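Local coordinates for protein putative histidinol-phosphate aminotransferase (Erwinia carotovora atroseptica, PDB 3LY1) that binds pyridoxal 5'-phosphate and probably works as an aminotransferase, perhaps on histidinol phosphate, at residues P302-D305 against Y306-M310; L332-P335 against Q336-Q339. All blocks are in the same frame, centred on the assembly; numbering follows the deposited sequence.

Contact 1 (P302-D305 against Y306-M310); sequences PLKD and YQTHM
Q307 lies back over the first turn of helix 303-312, along the side chain of L303 and across that of K304 at about a right angle. Its CB sits 3.6 Å from L303 O, the carbonyl that also receives the backbone N-H of Q307. With CG anti to its own carbonyl carbon (chi1 -70°), the chain runs back toward the start of the helix, and CG comes within 3.9 Å of L303 CD1. The amide carbon follows: Q307 CD packs 3.8 Å from L303 CG, the two side chains crossing at a slant. At the tip the amide divides its contacts. OE1 rests 3.6 Å from K304 CA and takes a bond from a water, while NE2 lies over the leucine branch and donates to G318 O, which fixes the rotation of the group. The same water accepts from K304 NZ at 2.8 Å, so lysine and glutamine are joined through solvent.

Next to this pair, K304 O is gripped twice by T308. The hydroxyl OG1 donates to it at 3.0 Å and the backbone N-H does so from the opposite face of the carbonyl plane. That hydroxyl position follows from chi1 of -65°, which turns OG1 back toward the preceding turn. H309 bends the same way, its CE1 reaching 4.1 Å from D305 CB, while its ring stacks on W353 near the C-terminus. L303 and Y306 both touch C328 of strand 327-331. These are the first two turns of an amphipathic alpha-helix, with P302 as N-cap residue and its carbonyl accepting from Y306 N, the buried side packed on strand 327-331 and on helix 335-350.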
ATOM      1  N   PRO A 302      -8.978  24.884 -28.331  1.00 19.78           N
ATOM      2  CA  PRO A 302      -8.969  23.458 -27.986  1.00 20.09           C
ATOM      3  C   PRO A 302      -8.066  23.126 -26.779  1.00 19.50           C
ATOM      4  O   PRO A 302      -6.916  23.612 -26.671  1.00 19.86           O
ATOM      5  CB  PRO A 302      -8.481  22.773 -29.284  1.00 20.34           C
ATOM      6  CG  PRO A 302      -8.906  23.741 -30.410  1.00 20.88           C
ATOM      7  CD  PRO A 302      -8.703  25.112 -29.768  1.00 20.35           C
ATOM      8  N   LEU A 303      -8.597  22.308 -25.872  1.00 19.69           N
ATOM      9  CA  LEU A 303      -7.870  21.917 -24.657  1.00 18.84           C
ATOM     10  C   LEU A 303      -6.525  21.354 -25.047  1.00 18.70           C
ATOM     11  O   LEU A 303      -5.536  21.719 -24.482  1.00 18.16           O
ATOM     12  CB  LEU A 303      -8.692  20.899 -23.849  1.00 18.89           C
ATOM     13  CG  LEU A 303      -8.009  20.271 -22.617  1.00 19.02           C
ATOM     14  CD1 LEU A 303      -7.590  21.324 -21.564  1.00 18.82           C
ATOM     15  CD2 LEU A 303      -8.936  19.171 -22.021  1.00 19.88           C
ATOM     16  N   LYS A 304      -6.489  20.497 -26.071  1.00 19.80           N
ATOM     17  CA  LYS A 304      -5.238  19.817 -26.438  1.00 20.97           C
ATOM     18  C   LYS A 304      -4.179  20.784 -26.921  1.00 20.42           C
ATOM     19  O   LYS A 304      -2.999  20.619 -26.617  1.00 19.29           O
ATOM     20  CB  LYS A 304      -5.502  18.747 -27.512  1.00 22.55           C
ATOM     21  CG  LYS A 304      -4.251  17.965 -27.963  1.00 27.14           C
ATOM     22  CD  LYS A 304      -3.807  16.997 -26.859  1.00 33.04           C
ATOM     23  CE  LYS A 304      -2.645  16.075 -27.280  1.00 35.65           C
ATOM     24  NZ  LYS A 304      -2.430  15.047 -26.186  1.00 37.19           N
ATOM     25  N   ASP A 305      -4.600  21.799 -27.675  1.00 20.17           N
ATOM     26  CA  ASP A 305      -3.658  22.862 -28.101  1.00 20.10           C
ATOM     27  C   ASP A 305      -3.118  23.615 -26.869  1.00 18.98           C
ATOM     28  O   ASP A 305      -1.927  23.883 -26.752  1.00 18.32           O
ATOM     29  CB  ASP A 305      -4.325  23.871 -29.044  1.00 20.23           C
ATOM     30  CG  ASP A 305      -4.788  23.246 -30.351  1.00 23.34           C
ATOM     31  OD1 ASP A 305      -4.545  22.038 -30.562  1.00 26.39           O
ATOM     32  OD2 ASP A 305      -5.410  23.978 -31.148  1.00 27.10           O
ATOM     33  N   TYR A 306      -4.017  23.955 -25.961  1.00 18.67           N
ATOM     34  CA  TYR A 306      -3.630  24.689 -24.776  1.00 17.70           C
ATOM     35  C   TYR A 306      -2.669  23.869 -23.894  1.00 17.80           C
ATOM     36  O   TYR A 306      -1.658  24.392 -23.387  1.00 16.23           O
ATOM     37  CB  TYR A 306      -4.877  25.102 -24.012  1.00 18.38           C
ATOM     38  CG  TYR A 306      -4.584  25.971 -22.809  1.00 15.88           C
ATOM     39  CD1 TYR A 306      -3.915  27.185 -22.953  1.00 13.98           C
ATOM     40  CD2 TYR A 306      -4.939  25.572 -21.522  1.00 18.96           C
ATOM     41  CE1 TYR A 306      -3.637  27.982 -21.867  1.00 13.68           C
ATOM     42  CE2 TYR A 306      -4.654  26.394 -20.401  1.00 15.00           C
ATOM     43  CZ  TYR A 306      -3.999  27.601 -20.596  1.00 14.31           C
ATOM     44  OH  TYR A 306      -3.674  28.445 -19.533  1.00 13.98           O
ATOM     45  N   GLN A 307      -2.958  22.575 -23.747  1.00 17.91           N
ATOM     46  CA  GLN A 307      -2.086  21.693 -22.965  1.00 17.62           C
ATOM     47  C   GLN A 307      -0.691  21.640 -23.607  1.00 18.51           C
ATOM     48  O   GLN A 307       0.325  21.643 -22.898  1.00 18.49           O
ATOM     49  CB  GLN A 307      -2.652  20.264 -22.862  1.00 18.47           C
ATOM     50  CG  GLN A 307      -3.905  20.100 -21.985  1.00 15.45           C
ATOM     51  CD  GLN A 307      -4.538  18.772 -22.169  1.00 18.16           C
ATOM     52  OE1 GLN A 307      -4.535  18.257 -23.283  1.00 17.56           O
ATOM     53  NE2 GLN A 307      -5.095  18.184 -21.085  1.00 14.05           N
ATOM     54  N   THR A 308      -0.652  21.595 -24.944  1.00 19.57           N
ATOM     55  CA  THR A 308       0.612  21.460 -25.679  1.00 19.19           C
ATOM     56  C   THR A 308       1.403  22.750 -25.608  1.00 19.12           C
ATOM     57  O   THR A 308       2.622  22.712 -25.418  1.00 18.63           O
ATOM     58  CB  THR A 308       0.411  21.045 -27.174  1.00 19.93           C
ATOM     59  OG1 THR A 308      -0.164  19.736 -27.227  1.00 22.04           O
ATOM     60  CG2 THR A 308       1.759  21.014 -27.924  1.00 18.85           C
ATOM     61  N   HIS A 309       0.728  23.896 -25.750  1.00 19.05           N
ATOM     62  CA  HIS A 309       1.431  25.181 -25.672  1.00 18.58           C
ATOM     63  C   HIS A 309       1.993  25.463 -24.273  1.00 18.07           C
ATOM     64  O   HIS A 309       3.117  25.942 -24.117  1.00 17.29           O
ATOM     65  CB  HIS A 309       0.563  26.336 -26.179  1.00 19.37           C
ATOM     66  CG  HIS A 309       0.269  26.268 -27.654  1.00 20.15           C
ATOM     67  ND1 HIS A 309      -1.004  26.382 -28.170  1.00 19.98           N
ATOM     68  CD2 HIS A 309       1.085  26.069 -28.717  1.00 23.83           C
ATOM     69  CE1 HIS A 309      -0.963  26.251 -29.487  1.00 23.64           C
ATOM     70  NE2 HIS A 309       0.294  26.060 -29.845  1.00 25.22           N
HETATM   71  N   MSE A 310       1.221  25.127 -23.252  1.00 17.92           N
HETATM   72  CA  MSE A 310       1.693  25.256 -21.877  1.00 17.51           C
HETATM   73  C   MSE A 310       2.863  24.278 -21.595  1.00 17.15           C
HETATM   74  O   MSE A 310       3.856  24.681 -20.994  1.00 15.56           O
HETATM   75  CB  MSE A 310       0.529  25.080 -20.890  1.00 17.34           C
HETATM   76  CG  MSE A 310      -0.299  26.386 -20.679  1.00 19.23           C
HETATM   77 SE   MSE A 310       0.787  27.683 -19.685  0.75 18.70          SE
HETATM   78  CE  MSE A 310      -0.348  29.258 -19.820  1.00 21.29           C
TER
HETATM   79  O   HOH W   1      -1.752  17.052 -24.396  1.00 41.47           O

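Contact 2 (L332-P335 against Q336-Q339); sequences LGTP and QEMQ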
ATOM      1  N   LEU A 332      -3.067  24.458  -8.195  1.00 15.41           N
ATOM      2  CA  LEU A 332      -2.510  25.694  -7.673  1.00 15.87           C
ATOM      3  C   LEU A 332      -1.084  25.453  -7.195  1.00 16.08           C
ATOM      4  O   LEU A 332      -0.840  24.647  -6.305  1.00 15.89           O
ATOM      5  CB  LEU A 332      -3.405  26.277  -6.604  1.00 15.87           C
ATOM      6  CG  LEU A 332      -4.807  26.723  -7.040  1.00 16.19           C
ATOM      7  CD1 LEU A 332      -5.638  27.230  -5.826  1.00 16.90           C
ATOM      8  CD2 LEU A 332      -4.762  27.782  -8.132  1.00 19.23           C
ATOM      9  N   GLY A 333      -0.144  26.107  -7.870  1.00 15.94           N
ATOM     10  CA  GLY A 333       1.266  26.122  -7.474  1.00 16.38           C
ATOM     11  C   GLY A 333       1.553  27.140  -6.389  1.00 16.06           C
ATOM     12  O   GLY A 333       0.642  27.691  -5.778  1.00 16.01           O
ATOM     13  N   THR A 334       2.836  27.397  -6.136  1.00 16.34           N
ATOM     14  CA  THR A 334       3.218  28.406  -5.146  1.00 16.52           C
ATOM     15  C   THR A 334       2.783  29.757  -5.718  1.00 16.21           C
ATOM     16  O   THR A 334       2.543  29.847  -6.931  1.00 15.63           O
ATOM     17  CB  THR A 334       4.743  28.447  -4.893  1.00 17.30           C
ATOM     18  OG1 THR A 334       5.426  28.912  -6.071  1.00 17.36           O
ATOM     19  CG2 THR A 334       5.268  27.063  -4.489  1.00 18.61           C
ATOM     20  N   PRO A 335       2.667  30.793  -4.862  1.00 16.51           N
ATOM     21  CA  PRO A 335       2.257  32.118  -5.378  1.00 17.01           C
ATOM     22  C   PRO A 335       3.163  32.621  -6.522  1.00 17.44           C
ATOM     23  O   PRO A 335       2.671  33.146  -7.532  1.00 17.44           O
ATOM     24  CB  PRO A 335       2.321  33.015  -4.118  1.00 17.53           C
ATOM     25  CG  PRO A 335       1.931  32.012  -2.983  1.00 17.34           C
ATOM     26  CD  PRO A 335       2.689  30.761  -3.377  1.00 15.86           C
ATOM     27  N   GLN A 336       4.474  32.403  -6.379  1.00 16.90           N
ATOM     28  CA  GLN A 336       5.407  32.842  -7.419  0.50 17.12           C
ATOM     29  C   GLN A 336       5.210  32.026  -8.686  1.00 16.94           C
ATOM     30  O   GLN A 336       5.267  32.580  -9.794  1.00 15.75           O
ATOM     31  CB  GLN A 336       6.855  32.772  -6.965  0.50 17.50           C
ATOM     32  CG  GLN A 336       7.265  33.914  -6.047  0.50 18.64           C
ATOM     33  CD  GLN A 336       8.612  33.660  -5.426  0.50 20.30           C
ATOM     34  OE1 GLN A 336       8.743  32.831  -4.524  0.50 22.47           O
ATOM     35  NE2 GLN A 336       9.627  34.354  -5.914  0.50 20.96           N
ATOM     36  N   GLU A 337       4.921  30.726  -8.561  1.00 17.24           N
ATOM     37  CA  GLU A 337       4.654  29.942  -9.763  1.00 17.12           C
ATOM     38  C   GLU A 337       3.380  30.445 -10.469  1.00 16.75           C
ATOM     39  O   GLU A 337       3.309  30.465 -11.710  1.00 16.38           O
ATOM     40  CB  GLU A 337       4.552  28.446  -9.454  1.00 18.25           C
ATOM     41  CG  GLU A 337       5.874  27.747  -9.114  1.00 19.91           C
ATOM     42  CD  GLU A 337       5.673  26.298  -8.642  1.00 22.64           C
ATOM     43  OE1 GLU A 337       4.568  25.951  -8.134  1.00 20.80           O
ATOM     44  OE2 GLU A 337       6.631  25.505  -8.780  1.00 25.35           O
HETATM   45  N   MSE A 338       2.354  30.795  -9.698  1.00 16.56           N
HETATM   46  CA  MSE A 338       1.060  31.148 -10.281  0.50 16.56           C
HETATM   47  C   MSE A 338       1.093  32.540 -10.903  1.00 16.66           C
HETATM   48  O   MSE A 338       0.416  32.777 -11.898  1.00 16.62           O
HETATM   49  CB  MSE A 338      -0.085  31.024  -9.262  0.50 16.57           C
HETATM   50  CG  MSE A 338      -0.387  29.593  -8.880  0.50 16.21           C
HETATM   51 SE   MSE A 338      -0.114  28.310 -10.332  0.38 18.04          SE
HETATM   52  CE  MSE A 338      -1.560  28.826 -11.558  0.50 15.69           C
ATOM     53  N   GLN A 339       1.883  33.452 -10.325  1.00 16.86           N
ATOM     54  CA  GLN A 339       2.159  34.743 -10.979  1.00 16.47           C
ATOM     55  C   GLN A 339       2.827  34.566 -12.359  1.00 16.34           C
ATOM     56  O   GLN A 339       2.467  35.218 -13.339  1.00 15.99           O
ATOM     57  CB  GLN A 339       3.015  35.661 -10.107  1.00 17.14           C
ATOM     58  CG  GLN A 339       3.186  37.029 -10.746  1.00 18.86           C
ATOM     59  CD  GLN A 339       1.859  37.776 -10.855  1.00 21.14           C
ATOM     60  OE1 GLN A 339       1.086  37.808  -9.898  1.00 21.42           O
ATOM     61  NE2 GLN A 339       1.585  38.362 -12.027  1.00 21.84           N
TER
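A capping box opens helix 335-350, where the chain turns out of strand 327-331, and T334 and E337 are its two members. T334 is the N-cap: its OG1, set between the backbone N and the carbonyl carbon (chi1 67°), accepts from E337 N at 3.1 Å. E337 returns the bond, its extended chain bringing OE1 to 3.0 Å from T334 N. The amide meets that oxygen on the anti side, 32° out of the carboxylate plane. The two side chains also touch, E337 CG lying 3.3 Å from T334 OG1, and P27 covers both from a neighbouring loop. Two N-H groups at the helix start are thereby satisfied, and the carboxylate would probably interact favourably with the helix dipole. The first backbone bonds of the helix follow, M338 N to T334 O and Q339 N to P335 O. P335 packs against S268 and S272 of helix 259-283, and S272 OG also bonds G333 O. G333 passes close to the box, its CA 3.4 Å from E337 OE1.

Contacts 1 and 2 both lie at the starts of helices, contact 1 at the head of helix 303-312 and contact 2 at the head of helix 335-350, and contact 1 closes before contact 2 opens. Their centres are 19 Å apart and their nearest atoms about 8 Å, without touching. Contact 1 itself meets helix 335-350 beyond contact 2: Y306 and M310 touch M345, and H309 touches F348. Strand 327-331 also links them, its C328 touching L303 and Y306 of contact 1 and its end leading directly into contact 2. Contact 1 is remote from the annotated sites; in contact 2 the L332 side chain is about 14 Å from bound pyridoxal phosphate and about 11 Å from that of K213.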